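Local coordinates for hypothetical protein (Streptococcus pneumoniae, PDB 2HIY) that is of unknown function, belonging to a conserved bacterial family (DUF1697) and folding into two four-stranded antiparallel sheets with helices, at residues M4-L9 against K38-I43. Numbering follows the deposited sequence.
Sequences MTRYAL and KVESYI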
loop_
_atom_site.group_PDB
_atom_site.type_symbol
_atom_site.label_atom_id
_atom_site.label_comp_id
_atom_site.label_asym_id
_atom_site.label_seq_id
_atom_site.Cartn_x
_atom_site.Cartn_y
_atom_site.Cartn_z
HETATM N N MSE D 4 43.141 13.206 11.004
HETATM C CA MSE D 4 42.013 13.328 10.068
HETATM C C MSE D 4 41.409 11.946 9.842
HETATM O O MSE D 4 42.044 11.048 9.278
HETATM C CB MSE D 4 42.426 13.960 8.734
HETATM C CG MSE D 4 42.565 15.490 8.769
HETATM SE SE MSE D 4 40.883 16.518 8.522
HETATM C CE MSE D 4 40.839 16.576 6.559
ATOM N N THR D 5 40.175 11.787 10.300
ATOM C CA THR D 5 39.524 10.477 10.345
ATOM C C THR D 5 38.295 10.528 9.477
ATOM O O THR D 5 37.577 11.515 9.487
ATOM C CB THR D 5 39.162 10.150 11.804
ATOM O OG1 THR D 5 40.369 10.104 12.567
ATOM C CG2 THR D 5 38.410 8.810 11.953
ATOM N N ARG D 6 38.063 9.460 8.724
ATOM C CA ARG D 6 36.887 9.311 7.914
ATOM C C ARG D 6 35.845 8.550 8.735
ATOM O O ARG D 6 36.136 7.498 9.339
ATOM C CB ARG D 6 37.230 8.557 6.624
ATOM C CG ARG D 6 36.129 8.547 5.586
ATOM C CD ARG D 6 36.151 9.826 4.763
ATOM N NE ARG D 6 35.124 9.848 3.728
ATOM C CZ ARG D 6 34.610 10.981 3.241
ATOM N NH1 ARG D 6 33.695 10.938 2.284
ATOM N NH2 ARG D 6 35.004 12.149 3.729
ATOM N N TYR D 7 34.642 9.107 8.751
ATOM C CA TYR D 7 33.503 8.614 9.532
ATOM C C TYR D 7 32.321 8.270 8.660
ATOM O O TYR D 7 32.124 8.888 7.603
ATOM C CB TYR D 7 33.012 9.683 10.519
ATOM C CG TYR D 7 33.967 9.938 11.655
ATOM C CD1 TYR D 7 34.895 10.985 11.599
ATOM C CD2 TYR D 7 33.957 9.123 12.792
ATOM C CE1 TYR D 7 35.781 11.204 12.618
ATOM C CE2 TYR D 7 34.836 9.344 13.848
ATOM C CZ TYR D 7 35.759 10.394 13.750
ATOM O OH TYR D 7 36.660 10.664 14.766
ATOM N N ALA D 8 31.539 7.285 9.107
ATOM C CA ALA D 8 30.212 7.006 8.579
ATOM C C ALA D 8 29.219 7.419 9.654
ATOM O O ALA D 8 29.347 7.048 10.831
ATOM C CB ALA D 8 30.036 5.498 8.259
ATOM N N LEU D 9 28.235 8.184 9.222
ATOM C CA LEU D 9 27.131 8.648 10.038
ATOM C C LEU D 9 25.864 8.018 9.475
ATOM O O LEU D 9 25.483 8.312 8.340
ATOM C CB LEU D 9 27.063 10.173 9.900
ATOM C CG LEU D 9 25.869 10.883 10.550
ATOM C CD1 LEU D 9 25.784 10.627 12.060
ATOM C CD2 LEU D 9 25.991 12.409 10.256
ATOM N N LYS D 38 34.591 17.038 3.246
ATOM C CA LYS D 38 34.473 16.021 2.200
ATOM C C LYS D 38 33.221 15.166 2.411
ATOM O O LYS D 38 33.268 13.914 2.411
ATOM C CB LYS D 38 35.743 15.168 2.123
ATOM C CG LYS D 38 36.992 15.961 1.680
ATOM C CD LYS D 38 38.098 15.001 1.245
ATOM C CE LYS D 38 39.257 15.702 0.537
ATOM N NZ LYS D 38 40.101 16.495 1.477
ATOM N N VAL D 39 32.098 15.851 2.597
ATOM C CA VAL D 39 30.846 15.186 2.958
ATOM C C VAL D 39 30.222 14.523 1.735
ATOM O O VAL D 39 30.000 15.169 0.712
ATOM C CB VAL D 39 29.845 16.152 3.624
ATOM C CG1 VAL D 39 28.624 15.378 4.115
ATOM C CG2 VAL D 39 30.496 16.863 4.803
ATOM N N GLU D 40 29.910 13.234 1.870
ATOM C CA GLU D 40 29.313 12.442 0.801
ATOM C C GLU D 40 28.133 11.661 1.362
ATOM O O GLU D 40 28.035 11.459 2.576
ATOM C CB GLU D 40 30.340 11.465 0.226
ATOM C CG GLU D 40 31.558 12.168 -0.358
ATOM C CD GLU D 40 32.586 11.214 -0.937
ATOM O OE1 GLU D 40 32.250 10.029 -1.168
ATOM O OE2 GLU D 40 33.728 11.667 -1.182
ATOM N N SER D 41 27.219 11.262 0.484
ATOM C CA SER D 41 26.073 10.439 0.895
ATOM C C SER D 41 25.917 9.248 -0.038
ATOM O O SER D 41 26.312 9.301 -1.224
ATOM C CB SER D 41 24.777 11.270 0.957
ATOM O OG SER D 41 24.458 11.861 -0.286
ATOM N N TYR D 42 25.363 8.172 0.500
ATOM C CA TYR D 42 25.054 6.992 -0.287
ATOM C C TYR D 42 23.560 6.789 -0.196
ATOM O O TYR D 42 23.007 6.709 0.916
ATOM C CB TYR D 42 25.798 5.768 0.249
ATOM C CG TYR D 42 25.366 4.476 -0.420
ATOM C CD1 TYR D 42 25.560 4.274 -1.789
ATOM C CD2 TYR D 42 24.725 3.471 0.308
ATOM C CE1 TYR D 42 25.147 3.072 -2.406
ATOM C CE2 TYR D 42 24.304 2.297 -0.292
ATOM C CZ TYR D 42 24.513 2.109 -1.645
ATOM O OH TYR D 42 24.099 0.931 -2.239
ATOM N N ILE D 43 22.918 6.742 -1.360
ATOM C CA ILE D 43 21.468 6.567 -1.488
ATOM C C ILE D 43 20.718 7.575 -0.599
ATOM O O ILE D 43 21.198 8.690 -0.416
ATOM C CB ILE D 43 20.987 5.046 -1.392
ATOM C CG1 ILE D 43 21.308 4.401 -0.033
ATOM C CG2 ILE D 43 21.538 4.245 -2.603
ATOM C CD1 ILE D 43 20.795 2.948 0.138
HETATM O O HOH W 1 32.821 8.549 1.134
#
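The carbonyl oxygen of Lys38 is gripped by both terminal nitrogens of Arg6, at 2.8 Å from O to NH2 and 3.0 Å from O to NH1. Both bonds lie close to the guanidinium plane, so the oxygen sits at the outer edge of the group, in the fork between its two ends. NH1 approaches almost in line with the carbonyl bond (C=O...N angle 174°), whereas NH2 comes in from a tilt above the carbonyl plane. Neither N-H points straight at the oxygen, as expected when one acceptor is shared by two parallel donors.

Arg6 suits this place because its long chain can span the gap to the segment 38-43, beyond the neighbouring strand. With CG anti to the backbone N (chi1 -170°) and a bend at chi2, the side chain rises from the sheet and brings its end up to that segment. There NH1 also meets Glu40, whose carboxylate plane is turned 64° from the guanidinium. The salt bridge is long, 3.5 Å from NH1 to OE2, but the opposite charges probably reinforce the grip, and a water bridges the pair, its O accepting from Arg6 NH1 at 2.8 Å and lying 2.8 Å from Glu40 OE1, to which it can donate. Lys38 contributes mainly its backbone oxygen; beyond CB, which lies 3.5 Å from Arg6 NH2, its chain leads its own charge away from the arginine.

Thr51 OG1 takes a further bond from NH2, and the arginine also rests on Phe49, both on strand 47-52. That strand lies between 5-10 and 39-41, one of the two outer strands of the four-stranded antiparallel sheet, so Arg6 reaches across it, while Glu40 touches Met180 of helix 171-182.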